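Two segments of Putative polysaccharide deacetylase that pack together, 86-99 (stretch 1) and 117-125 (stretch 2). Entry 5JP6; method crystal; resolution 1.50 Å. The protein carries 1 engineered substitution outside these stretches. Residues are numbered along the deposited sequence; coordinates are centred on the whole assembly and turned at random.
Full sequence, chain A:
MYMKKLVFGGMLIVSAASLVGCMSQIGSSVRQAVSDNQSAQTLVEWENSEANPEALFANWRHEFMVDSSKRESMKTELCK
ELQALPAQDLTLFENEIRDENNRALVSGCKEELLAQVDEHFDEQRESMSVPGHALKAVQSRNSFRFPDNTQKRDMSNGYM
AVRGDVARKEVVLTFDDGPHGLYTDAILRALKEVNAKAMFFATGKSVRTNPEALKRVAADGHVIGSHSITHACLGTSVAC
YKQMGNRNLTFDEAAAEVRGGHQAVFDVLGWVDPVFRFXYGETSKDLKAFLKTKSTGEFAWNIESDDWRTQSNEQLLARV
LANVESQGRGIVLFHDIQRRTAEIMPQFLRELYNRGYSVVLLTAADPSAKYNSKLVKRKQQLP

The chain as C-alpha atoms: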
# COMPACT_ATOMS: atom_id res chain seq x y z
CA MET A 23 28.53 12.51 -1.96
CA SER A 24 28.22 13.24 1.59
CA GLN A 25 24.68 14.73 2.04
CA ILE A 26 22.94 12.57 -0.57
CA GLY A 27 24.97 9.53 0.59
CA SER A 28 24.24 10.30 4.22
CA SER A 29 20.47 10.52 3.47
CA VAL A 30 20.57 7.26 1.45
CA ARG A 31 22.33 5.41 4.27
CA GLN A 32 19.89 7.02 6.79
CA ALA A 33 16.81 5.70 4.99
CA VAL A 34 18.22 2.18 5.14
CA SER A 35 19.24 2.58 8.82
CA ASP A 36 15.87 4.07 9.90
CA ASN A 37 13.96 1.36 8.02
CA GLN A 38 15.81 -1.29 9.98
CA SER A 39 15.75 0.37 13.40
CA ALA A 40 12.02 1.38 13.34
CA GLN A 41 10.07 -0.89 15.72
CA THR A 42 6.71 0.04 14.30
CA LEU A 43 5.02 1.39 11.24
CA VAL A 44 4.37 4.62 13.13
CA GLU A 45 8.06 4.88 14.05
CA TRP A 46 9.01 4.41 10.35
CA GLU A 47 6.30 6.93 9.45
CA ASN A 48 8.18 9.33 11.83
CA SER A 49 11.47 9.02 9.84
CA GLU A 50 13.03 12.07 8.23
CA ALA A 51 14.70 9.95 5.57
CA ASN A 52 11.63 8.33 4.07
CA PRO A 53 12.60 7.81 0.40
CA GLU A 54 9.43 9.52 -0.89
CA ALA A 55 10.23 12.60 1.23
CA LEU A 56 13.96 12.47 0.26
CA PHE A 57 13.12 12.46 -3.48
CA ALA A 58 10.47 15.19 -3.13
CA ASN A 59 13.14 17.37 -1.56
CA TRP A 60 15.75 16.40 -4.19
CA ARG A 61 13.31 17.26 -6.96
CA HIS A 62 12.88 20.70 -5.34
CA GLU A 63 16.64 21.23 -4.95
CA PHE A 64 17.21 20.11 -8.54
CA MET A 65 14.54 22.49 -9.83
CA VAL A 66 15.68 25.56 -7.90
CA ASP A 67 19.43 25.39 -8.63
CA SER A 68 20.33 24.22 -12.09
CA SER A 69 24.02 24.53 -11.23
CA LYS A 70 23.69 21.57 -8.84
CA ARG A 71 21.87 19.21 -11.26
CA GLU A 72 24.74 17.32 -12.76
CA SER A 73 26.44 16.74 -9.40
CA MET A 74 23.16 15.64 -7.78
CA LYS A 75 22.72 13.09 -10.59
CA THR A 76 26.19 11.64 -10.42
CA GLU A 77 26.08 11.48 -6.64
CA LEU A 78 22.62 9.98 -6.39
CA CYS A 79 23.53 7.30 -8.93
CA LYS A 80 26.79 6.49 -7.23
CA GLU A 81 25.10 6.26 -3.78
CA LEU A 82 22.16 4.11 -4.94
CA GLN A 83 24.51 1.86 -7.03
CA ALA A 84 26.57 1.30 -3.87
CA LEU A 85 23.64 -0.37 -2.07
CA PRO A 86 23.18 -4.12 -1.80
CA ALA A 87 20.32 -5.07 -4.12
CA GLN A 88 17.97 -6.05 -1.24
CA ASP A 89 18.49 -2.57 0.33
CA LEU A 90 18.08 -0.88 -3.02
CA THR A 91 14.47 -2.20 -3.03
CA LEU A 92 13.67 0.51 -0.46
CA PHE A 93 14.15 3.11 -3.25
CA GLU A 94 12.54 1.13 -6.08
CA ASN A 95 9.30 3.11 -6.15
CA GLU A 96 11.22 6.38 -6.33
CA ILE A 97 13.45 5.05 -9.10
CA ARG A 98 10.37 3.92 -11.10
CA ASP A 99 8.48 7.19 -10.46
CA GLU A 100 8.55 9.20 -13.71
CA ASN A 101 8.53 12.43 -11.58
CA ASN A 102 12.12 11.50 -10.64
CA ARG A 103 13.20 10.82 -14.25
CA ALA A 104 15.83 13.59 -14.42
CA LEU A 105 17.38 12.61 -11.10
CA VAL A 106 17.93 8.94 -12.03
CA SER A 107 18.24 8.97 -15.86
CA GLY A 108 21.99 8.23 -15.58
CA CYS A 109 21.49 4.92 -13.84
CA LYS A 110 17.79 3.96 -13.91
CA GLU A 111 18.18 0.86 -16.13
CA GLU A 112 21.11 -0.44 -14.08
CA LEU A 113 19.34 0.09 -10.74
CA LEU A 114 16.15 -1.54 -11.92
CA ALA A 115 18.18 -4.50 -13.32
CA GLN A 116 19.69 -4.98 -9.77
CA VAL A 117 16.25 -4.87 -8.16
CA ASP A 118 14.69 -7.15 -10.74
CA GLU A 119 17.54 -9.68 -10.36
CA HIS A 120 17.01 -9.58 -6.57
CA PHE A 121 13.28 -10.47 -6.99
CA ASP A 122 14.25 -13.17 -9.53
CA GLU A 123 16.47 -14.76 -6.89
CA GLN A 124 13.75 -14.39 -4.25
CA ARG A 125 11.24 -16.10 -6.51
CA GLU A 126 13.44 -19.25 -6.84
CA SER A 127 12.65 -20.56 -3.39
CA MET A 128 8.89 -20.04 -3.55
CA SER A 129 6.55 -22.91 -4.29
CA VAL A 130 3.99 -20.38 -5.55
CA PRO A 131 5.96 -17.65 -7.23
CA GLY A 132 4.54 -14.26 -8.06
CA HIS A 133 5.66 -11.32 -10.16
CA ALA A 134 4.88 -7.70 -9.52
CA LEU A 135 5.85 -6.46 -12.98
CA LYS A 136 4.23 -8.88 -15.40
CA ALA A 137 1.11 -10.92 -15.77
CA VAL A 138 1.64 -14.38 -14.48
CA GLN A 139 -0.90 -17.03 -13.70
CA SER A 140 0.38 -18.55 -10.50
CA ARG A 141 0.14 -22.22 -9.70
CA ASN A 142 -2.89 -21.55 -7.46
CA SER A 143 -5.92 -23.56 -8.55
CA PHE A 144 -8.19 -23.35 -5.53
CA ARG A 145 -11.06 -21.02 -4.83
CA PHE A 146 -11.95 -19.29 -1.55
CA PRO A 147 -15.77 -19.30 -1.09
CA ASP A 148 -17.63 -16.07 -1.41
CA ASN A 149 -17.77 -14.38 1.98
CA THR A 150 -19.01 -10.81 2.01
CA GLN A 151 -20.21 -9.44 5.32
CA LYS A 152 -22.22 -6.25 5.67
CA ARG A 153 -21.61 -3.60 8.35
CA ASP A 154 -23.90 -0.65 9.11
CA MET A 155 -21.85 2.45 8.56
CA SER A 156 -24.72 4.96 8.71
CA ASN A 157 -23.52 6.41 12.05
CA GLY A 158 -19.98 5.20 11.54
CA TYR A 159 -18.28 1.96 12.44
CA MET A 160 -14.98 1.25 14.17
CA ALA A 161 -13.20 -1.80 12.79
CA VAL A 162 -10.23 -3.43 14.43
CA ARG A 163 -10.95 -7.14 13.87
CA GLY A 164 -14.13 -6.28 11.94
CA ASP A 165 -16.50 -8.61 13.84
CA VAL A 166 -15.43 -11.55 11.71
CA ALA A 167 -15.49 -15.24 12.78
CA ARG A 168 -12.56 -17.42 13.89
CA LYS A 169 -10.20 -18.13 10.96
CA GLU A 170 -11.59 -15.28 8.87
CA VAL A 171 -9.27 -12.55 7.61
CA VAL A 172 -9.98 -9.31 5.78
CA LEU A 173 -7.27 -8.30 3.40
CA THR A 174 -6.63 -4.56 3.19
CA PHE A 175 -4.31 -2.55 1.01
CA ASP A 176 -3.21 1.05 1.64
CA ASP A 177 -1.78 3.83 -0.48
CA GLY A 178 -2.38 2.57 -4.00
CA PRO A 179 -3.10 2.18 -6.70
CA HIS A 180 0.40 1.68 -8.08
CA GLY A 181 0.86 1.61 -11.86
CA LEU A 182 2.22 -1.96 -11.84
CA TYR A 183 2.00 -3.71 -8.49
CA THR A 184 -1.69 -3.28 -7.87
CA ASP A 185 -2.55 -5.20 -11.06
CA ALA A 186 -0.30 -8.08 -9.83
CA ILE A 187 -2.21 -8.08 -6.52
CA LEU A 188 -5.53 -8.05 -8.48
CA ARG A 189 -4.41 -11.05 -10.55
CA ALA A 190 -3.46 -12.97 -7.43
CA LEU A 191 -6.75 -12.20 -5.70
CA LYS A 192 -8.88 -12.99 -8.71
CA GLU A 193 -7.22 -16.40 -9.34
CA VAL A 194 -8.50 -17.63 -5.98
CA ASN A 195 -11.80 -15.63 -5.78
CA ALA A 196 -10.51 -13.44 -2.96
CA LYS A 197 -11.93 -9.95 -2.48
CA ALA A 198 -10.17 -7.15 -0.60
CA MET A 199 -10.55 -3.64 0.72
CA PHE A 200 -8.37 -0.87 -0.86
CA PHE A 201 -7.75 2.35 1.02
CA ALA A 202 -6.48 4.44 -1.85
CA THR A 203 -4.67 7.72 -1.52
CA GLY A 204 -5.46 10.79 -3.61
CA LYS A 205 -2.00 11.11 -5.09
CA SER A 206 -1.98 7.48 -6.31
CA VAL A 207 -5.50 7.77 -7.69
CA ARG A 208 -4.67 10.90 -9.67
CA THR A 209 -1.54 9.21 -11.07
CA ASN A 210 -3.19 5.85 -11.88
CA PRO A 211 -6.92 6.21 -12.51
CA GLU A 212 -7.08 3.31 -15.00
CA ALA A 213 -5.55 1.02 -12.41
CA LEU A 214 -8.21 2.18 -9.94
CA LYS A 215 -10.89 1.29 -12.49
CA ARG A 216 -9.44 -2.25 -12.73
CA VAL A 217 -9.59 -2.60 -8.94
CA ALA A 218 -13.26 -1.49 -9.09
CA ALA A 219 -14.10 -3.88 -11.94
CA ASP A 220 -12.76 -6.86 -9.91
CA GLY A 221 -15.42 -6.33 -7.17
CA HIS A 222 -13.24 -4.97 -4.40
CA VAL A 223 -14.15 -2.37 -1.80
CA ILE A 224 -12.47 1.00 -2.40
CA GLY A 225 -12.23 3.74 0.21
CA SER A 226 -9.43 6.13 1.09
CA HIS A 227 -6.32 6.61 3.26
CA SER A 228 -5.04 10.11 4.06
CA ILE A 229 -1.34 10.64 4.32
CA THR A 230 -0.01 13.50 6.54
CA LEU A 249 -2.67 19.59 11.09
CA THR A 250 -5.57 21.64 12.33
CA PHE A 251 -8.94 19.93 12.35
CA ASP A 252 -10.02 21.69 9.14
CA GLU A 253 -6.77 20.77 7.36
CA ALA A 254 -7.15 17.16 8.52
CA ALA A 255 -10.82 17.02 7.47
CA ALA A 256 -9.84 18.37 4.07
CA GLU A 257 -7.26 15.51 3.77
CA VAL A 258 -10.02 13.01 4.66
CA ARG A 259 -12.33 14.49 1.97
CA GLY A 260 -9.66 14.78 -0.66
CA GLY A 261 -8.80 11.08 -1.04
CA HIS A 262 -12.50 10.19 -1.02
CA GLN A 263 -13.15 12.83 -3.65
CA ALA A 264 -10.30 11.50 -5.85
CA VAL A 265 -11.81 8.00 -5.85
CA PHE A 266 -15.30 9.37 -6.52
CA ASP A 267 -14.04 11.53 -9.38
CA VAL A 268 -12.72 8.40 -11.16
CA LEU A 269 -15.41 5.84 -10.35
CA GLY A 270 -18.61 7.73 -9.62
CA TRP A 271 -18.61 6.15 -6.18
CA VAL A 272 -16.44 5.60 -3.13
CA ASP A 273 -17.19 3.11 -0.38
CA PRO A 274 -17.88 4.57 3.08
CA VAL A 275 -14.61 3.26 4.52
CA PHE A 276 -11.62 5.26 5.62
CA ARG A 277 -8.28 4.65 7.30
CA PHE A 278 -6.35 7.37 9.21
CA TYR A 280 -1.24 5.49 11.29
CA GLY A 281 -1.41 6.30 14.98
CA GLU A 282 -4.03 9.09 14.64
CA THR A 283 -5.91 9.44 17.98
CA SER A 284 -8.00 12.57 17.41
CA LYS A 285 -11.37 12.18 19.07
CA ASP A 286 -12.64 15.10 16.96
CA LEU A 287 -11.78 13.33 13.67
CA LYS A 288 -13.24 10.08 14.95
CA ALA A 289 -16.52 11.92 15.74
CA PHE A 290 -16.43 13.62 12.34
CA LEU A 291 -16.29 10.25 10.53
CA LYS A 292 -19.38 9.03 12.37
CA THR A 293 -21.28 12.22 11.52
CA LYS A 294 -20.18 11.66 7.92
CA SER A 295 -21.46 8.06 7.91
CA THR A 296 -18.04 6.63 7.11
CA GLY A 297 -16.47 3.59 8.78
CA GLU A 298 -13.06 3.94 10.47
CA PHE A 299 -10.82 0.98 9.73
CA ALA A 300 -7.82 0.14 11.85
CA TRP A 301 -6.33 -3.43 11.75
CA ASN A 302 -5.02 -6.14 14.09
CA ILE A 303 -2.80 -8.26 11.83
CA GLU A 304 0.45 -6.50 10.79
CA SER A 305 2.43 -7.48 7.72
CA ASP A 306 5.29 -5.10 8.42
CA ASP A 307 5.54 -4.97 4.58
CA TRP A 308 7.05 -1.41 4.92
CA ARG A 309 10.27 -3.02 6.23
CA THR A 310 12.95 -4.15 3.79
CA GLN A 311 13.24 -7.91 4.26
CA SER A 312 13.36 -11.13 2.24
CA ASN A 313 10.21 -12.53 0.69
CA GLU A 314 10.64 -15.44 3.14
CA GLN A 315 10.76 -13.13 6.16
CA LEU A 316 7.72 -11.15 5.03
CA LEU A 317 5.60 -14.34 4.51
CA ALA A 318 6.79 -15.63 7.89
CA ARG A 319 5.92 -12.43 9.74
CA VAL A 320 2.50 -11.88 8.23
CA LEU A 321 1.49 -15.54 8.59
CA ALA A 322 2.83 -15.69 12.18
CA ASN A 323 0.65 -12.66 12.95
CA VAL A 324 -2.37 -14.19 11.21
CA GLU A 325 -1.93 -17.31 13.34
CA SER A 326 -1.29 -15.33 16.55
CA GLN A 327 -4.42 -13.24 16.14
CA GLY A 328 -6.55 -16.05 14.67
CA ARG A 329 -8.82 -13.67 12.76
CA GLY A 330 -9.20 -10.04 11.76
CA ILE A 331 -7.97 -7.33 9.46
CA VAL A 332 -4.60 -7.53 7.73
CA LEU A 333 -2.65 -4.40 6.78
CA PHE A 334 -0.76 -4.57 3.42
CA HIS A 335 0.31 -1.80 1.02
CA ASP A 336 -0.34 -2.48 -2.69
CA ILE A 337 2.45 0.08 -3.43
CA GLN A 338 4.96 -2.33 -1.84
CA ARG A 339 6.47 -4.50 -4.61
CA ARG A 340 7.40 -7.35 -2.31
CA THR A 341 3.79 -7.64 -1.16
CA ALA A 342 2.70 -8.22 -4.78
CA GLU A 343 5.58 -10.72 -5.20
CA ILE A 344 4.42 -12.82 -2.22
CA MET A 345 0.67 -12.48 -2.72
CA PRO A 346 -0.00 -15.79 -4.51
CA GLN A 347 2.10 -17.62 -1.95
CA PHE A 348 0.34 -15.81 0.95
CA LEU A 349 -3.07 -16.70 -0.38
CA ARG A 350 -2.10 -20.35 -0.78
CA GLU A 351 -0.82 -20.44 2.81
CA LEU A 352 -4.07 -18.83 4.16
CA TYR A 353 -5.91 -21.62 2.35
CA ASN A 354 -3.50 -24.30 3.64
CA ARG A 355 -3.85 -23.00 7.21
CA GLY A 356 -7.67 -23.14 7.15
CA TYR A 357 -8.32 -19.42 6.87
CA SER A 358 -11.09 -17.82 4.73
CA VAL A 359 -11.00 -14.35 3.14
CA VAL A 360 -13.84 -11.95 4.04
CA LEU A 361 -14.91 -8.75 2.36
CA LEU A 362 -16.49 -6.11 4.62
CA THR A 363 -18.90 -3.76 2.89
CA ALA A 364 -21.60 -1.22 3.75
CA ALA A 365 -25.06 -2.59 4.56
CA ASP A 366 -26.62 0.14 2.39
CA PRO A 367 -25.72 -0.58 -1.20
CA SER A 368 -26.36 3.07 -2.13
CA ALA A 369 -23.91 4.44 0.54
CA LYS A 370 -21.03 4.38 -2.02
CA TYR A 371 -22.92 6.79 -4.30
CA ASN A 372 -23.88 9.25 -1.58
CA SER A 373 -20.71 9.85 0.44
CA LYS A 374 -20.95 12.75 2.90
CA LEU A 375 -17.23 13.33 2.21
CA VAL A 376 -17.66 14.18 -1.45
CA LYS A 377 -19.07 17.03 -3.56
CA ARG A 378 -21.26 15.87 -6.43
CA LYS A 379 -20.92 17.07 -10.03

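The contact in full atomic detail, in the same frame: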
# COMPACT_ATOMS: atom_id res chain seq x y z
N PRO A 86 23.57 -2.75 -1.47
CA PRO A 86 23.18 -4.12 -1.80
C PRO A 86 21.78 -4.16 -2.43
O PRO A 86 20.91 -3.33 -2.08
CB PRO A 86 23.17 -4.83 -0.44
CG PRO A 86 24.00 -4.02 0.45
CD PRO A 86 23.83 -2.59 -0.03
N ALA A 87 21.57 -5.07 -3.37
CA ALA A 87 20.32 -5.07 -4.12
C ALA A 87 19.10 -5.14 -3.20
O ALA A 87 18.08 -4.47 -3.47
CB ALA A 87 20.29 -6.18 -5.15
N GLN A 88 19.16 -5.93 -2.12
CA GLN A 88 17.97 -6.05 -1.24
C GLN A 88 17.66 -4.65 -0.65
O GLN A 88 16.49 -4.26 -0.53
CB GLN A 88 18.13 -7.11 -0.13
CG GLN A 88 16.86 -7.29 0.72
CD GLN A 88 16.91 -8.48 1.60
OE1 GLN A 88 16.93 -9.61 1.12
NE2 GLN A 88 16.95 -8.24 2.90
N ASP A 89 18.69 -3.91 -0.21
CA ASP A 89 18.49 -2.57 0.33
C ASP A 89 18.01 -1.56 -0.71
O ASP A 89 17.20 -0.65 -0.39
CB ASP A 89 19.75 -2.06 0.99
CG ASP A 89 20.04 -2.76 2.27
OD1 ASP A 89 19.06 -3.19 2.95
OD2 ASP A 89 21.22 -2.99 2.59
N LEU A 90 18.49 -1.73 -1.93
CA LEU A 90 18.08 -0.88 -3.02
C LEU A 90 16.53 -0.94 -3.23
O LEU A 90 15.90 0.05 -3.65
CB LEU A 90 18.82 -1.24 -4.31
CG LEU A 90 18.54 -0.38 -5.54
CD1 LEU A 90 18.92 1.08 -5.29
CD2 LEU A 90 19.33 -0.96 -6.72
N THR A 91 15.93 -2.08 -2.89
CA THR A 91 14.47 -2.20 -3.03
C THR A 91 13.70 -1.12 -2.27
O THR A 91 12.57 -0.80 -2.62
CB THR A 91 13.89 -3.60 -2.69
OG1 THR A 91 14.00 -3.89 -1.29
CG2 THR A 91 14.58 -4.67 -3.53
N LEU A 92 14.30 -0.57 -1.22
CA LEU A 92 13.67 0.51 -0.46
C LEU A 92 13.39 1.75 -1.34
O LEU A 92 12.49 2.52 -1.05
CB LEU A 92 14.56 0.89 0.73
CG LEU A 92 13.97 1.84 1.75
CD1 LEU A 92 12.75 1.27 2.45
CD2 LEU A 92 15.04 2.18 2.78
N PHE A 93 14.23 1.95 -2.36
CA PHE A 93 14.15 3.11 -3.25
C PHE A 93 13.50 2.80 -4.59
O PHE A 93 13.45 3.65 -5.45
CB PHE A 93 15.57 3.64 -3.47
CG PHE A 93 16.19 4.22 -2.26
CD1 PHE A 93 15.96 5.57 -1.93
CD2 PHE A 93 17.00 3.43 -1.42
CE1 PHE A 93 16.52 6.11 -0.78
CE2 PHE A 93 17.57 4.00 -0.29
CZ PHE A 93 17.31 5.32 0.03
N GLU A 94 13.05 1.56 -4.78
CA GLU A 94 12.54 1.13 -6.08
C GLU A 94 11.40 2.02 -6.56
O GLU A 94 11.36 2.40 -7.74
CB GLU A 94 12.06 -0.31 -6.02
CG GLU A 94 11.48 -0.85 -7.30
CD GLU A 94 11.21 -2.33 -7.28
OE1 GLU A 94 11.26 -2.95 -6.21
OE2 GLU A 94 10.90 -2.84 -8.41
N ASN A 95 10.45 2.33 -5.68
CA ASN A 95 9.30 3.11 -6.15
C ASN A 95 9.75 4.48 -6.62
O ASN A 95 9.26 5.00 -7.62
CB ASN A 95 8.25 3.27 -5.06
CG ASN A 95 7.45 2.02 -4.86
OD1 ASN A 95 7.82 0.94 -5.32
ND2 ASN A 95 6.31 2.18 -4.21
N GLU A 96 10.73 5.06 -5.92
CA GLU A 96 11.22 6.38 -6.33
C GLU A 96 11.97 6.30 -7.66
O GLU A 96 11.86 7.18 -8.50
CB GLU A 96 12.08 7.02 -5.24
CG GLU A 96 11.32 7.35 -3.98
CD GLU A 96 10.07 8.14 -4.23
OE1 GLU A 96 10.16 9.18 -4.96
OE2 GLU A 96 9.02 7.77 -3.65
N ILE A 97 12.72 5.20 -7.86
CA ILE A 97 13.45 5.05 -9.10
C ILE A 97 12.50 4.85 -10.30
O ILE A 97 12.76 5.35 -11.42
CB ILE A 97 14.45 3.88 -9.01
CG1 ILE A 97 15.51 4.17 -7.95
CG2 ILE A 97 15.07 3.54 -10.36
CD1 ILE A 97 16.18 2.94 -7.37
N ARG A 98 11.39 4.16 -10.05
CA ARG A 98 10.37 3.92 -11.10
C ARG A 98 9.50 5.16 -11.38
O ARG A 98 8.93 5.27 -12.48
CB ARG A 98 9.47 2.74 -10.74
CG ARG A 98 10.18 1.41 -10.74
CD ARG A 98 9.22 0.24 -10.54
NE ARG A 98 9.91 -1.01 -10.43
CZ ARG A 98 10.43 -1.70 -11.45
NH1 ARG A 98 10.23 -1.29 -12.71
NH2 ARG A 98 11.19 -2.75 -11.22
N ASP A 99 9.36 6.04 -10.37
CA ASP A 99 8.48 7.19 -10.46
C ASP A 99 8.95 8.14 -11.53
O ASP A 99 10.01 8.73 -11.38
CB ASP A 99 8.40 7.90 -9.11
CG ASP A 99 7.45 9.04 -9.09
OD1 ASP A 99 6.95 9.52 -10.15
OD2 ASP A 99 7.15 9.43 -7.92
N VAL A 117 17.45 -4.55 -8.92
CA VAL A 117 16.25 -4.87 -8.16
C VAL A 117 15.50 -6.06 -8.77
O VAL A 117 15.07 -6.98 -8.05
CB VAL A 117 15.35 -3.60 -8.00
CG1 VAL A 117 14.00 -3.96 -7.53
CG2 VAL A 117 16.06 -2.62 -7.07
N ASP A 118 15.37 -6.06 -10.09
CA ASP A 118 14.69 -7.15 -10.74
C ASP A 118 15.41 -8.49 -10.55
O ASP A 118 14.77 -9.53 -10.36
CB ASP A 118 14.47 -6.85 -12.22
CG ASP A 118 13.48 -5.72 -12.47
OD1 ASP A 118 12.78 -5.26 -11.53
OD2 ASP A 118 13.39 -5.27 -13.65
N GLU A 119 16.73 -8.47 -10.59
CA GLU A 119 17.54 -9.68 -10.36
C GLU A 119 17.37 -10.17 -8.92
O GLU A 119 17.24 -11.38 -8.66
CB GLU A 119 19.02 -9.39 -10.66
CG GLU A 119 19.91 -10.56 -10.35
CD GLU A 119 21.36 -10.30 -10.73
OE1 GLU A 119 21.84 -9.14 -10.63
OE2 GLU A 119 22.03 -11.25 -11.11
N HIS A 120 17.27 -9.23 -7.98
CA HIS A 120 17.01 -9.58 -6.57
C HIS A 120 15.67 -10.33 -6.47
O HIS A 120 15.60 -11.41 -5.88
CB HIS A 120 16.99 -8.34 -5.68
CG HIS A 120 16.38 -8.58 -4.34
ND1 HIS A 120 17.07 -9.14 -3.29
CD2 HIS A 120 15.13 -8.36 -3.89
CE1 HIS A 120 16.27 -9.25 -2.25
NE2 HIS A 120 15.09 -8.77 -2.59
N PHE A 121 14.61 -9.78 -7.06
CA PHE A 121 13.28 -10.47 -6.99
C PHE A 121 13.28 -11.76 -7.78
O PHE A 121 12.60 -12.67 -7.36
CB PHE A 121 12.13 -9.55 -7.35
CG PHE A 121 11.81 -8.55 -6.24
CD1 PHE A 121 11.28 -8.90 -5.00
CD2 PHE A 121 12.12 -7.23 -6.48
CE1 PHE A 121 10.99 -7.93 -4.07
CE2 PHE A 121 11.83 -6.27 -5.56
CZ PHE A 121 11.29 -6.63 -4.34
N ASP A 122 14.08 -11.88 -8.83
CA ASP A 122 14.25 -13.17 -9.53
C ASP A 122 14.78 -14.22 -8.57
O ASP A 122 14.28 -15.36 -8.48
CB ASP A 122 15.22 -13.04 -10.69
CG ASP A 122 14.66 -12.27 -11.89
OD1 ASP A 122 13.42 -12.03 -11.98
OD2 ASP A 122 15.48 -11.91 -12.77
N GLU A 123 15.81 -13.83 -7.83
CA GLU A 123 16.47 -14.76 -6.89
C GLU A 123 15.51 -15.16 -5.77
O GLU A 123 15.40 -16.34 -5.40
CB GLU A 123 17.70 -14.10 -6.30
CG GLU A 123 18.85 -13.91 -7.27
CD GLU A 123 19.96 -13.03 -6.70
OE1 GLU A 123 19.89 -12.66 -5.52
OE2 GLU A 123 20.95 -12.77 -7.43
N GLN A 124 14.76 -14.16 -5.30
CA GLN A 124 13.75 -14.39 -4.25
C GLN A 124 12.66 -15.36 -4.69
O GLN A 124 12.20 -16.15 -3.91
CB GLN A 124 13.11 -13.08 -3.81
CG GLN A 124 14.08 -12.10 -3.15
CD GLN A 124 14.55 -12.60 -1.82
OE1 GLN A 124 13.76 -12.75 -0.90
NE2 GLN A 124 15.83 -12.87 -1.71
N ARG A 125 12.28 -15.28 -5.95
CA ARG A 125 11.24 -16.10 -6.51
C ARG A 125 11.64 -17.59 -6.55
O ARG A 125 10.78 -18.48 -6.47
CB ARG A 125 10.94 -15.55 -7.93
CG ARG A 125 9.57 -15.69 -8.44
CD ARG A 125 9.40 -14.95 -9.76
NE ARG A 125 9.31 -13.51 -9.61
CZ ARG A 125 10.17 -12.65 -10.14
NH1 ARG A 125 11.14 -13.07 -10.95
NH2 ARG A 125 10.06 -11.35 -9.87
O HOH W 1 11.95 -3.15 -14.40

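Stretch 2 is helical throughout, with i to i+4 backbone bonds such as F121 N to V117 O (3.0 Å) and Q124 N to H120 O (2.9 Å). Stretch 1 begins with P86 at the N-cap of a short helix, where L90 N bonds to P86 O at 2.9 Å, and turns helical again over 94-98. The axes of helices 94-98 and 117-125 run at 135° and approach to 13.1 Å. By CA distance the stretches diverge along stretch 1: A87 CA to V117 CA is 5.7 Å, E94 CA to V117 CA 7.3 Å and R98 CA to D118 CA 11.9 Å, and the long side chains of E94 and R98 reach across the wider part. No direct hydrogen bond joins the stretches; 430 Å² is buried, chiefly through side-chain packing and one salt bridge.

V117 contributes the largest covered area. Its CG2 meets L90 CG at 3.7 Å, an apolar contact, while its CG1 lies 4.1 Å from T91 CG2. H120 packs beside the first helix: A87 CB is 4.0 Å from H120 CB, and Q88 CA sits 4.0 Å from the H120 ring centroid, 22° off the normal, a CH-pi contact over the face. T91 OG1 bonds to Q88 O (2.6 Å) within its own stretch, while its methyl CG2 reaches H120 CD2 at 3.7 Å and F121 CE2 at 3.8 Å. E94 OE1 approaches the F121 ring edge, 3.4 Å from CE2, where the ring's hydrogens present slight positive charge.

The charged cluster centres on R98. Its NH2 forms salt bridges with E94 OE2 (2.8 Å) and, across the interface, D118 OD1 (3.0 Å), the latter near the guanidinium plane. This shared positive charge offsets the proximity of E94 OE2 to D118 OD1, 4.4 Å apart. Water 1 adds a bridge, accepting from R98 NH1 (3.0 Å) and donating to D118 OD2 (2.7 Å).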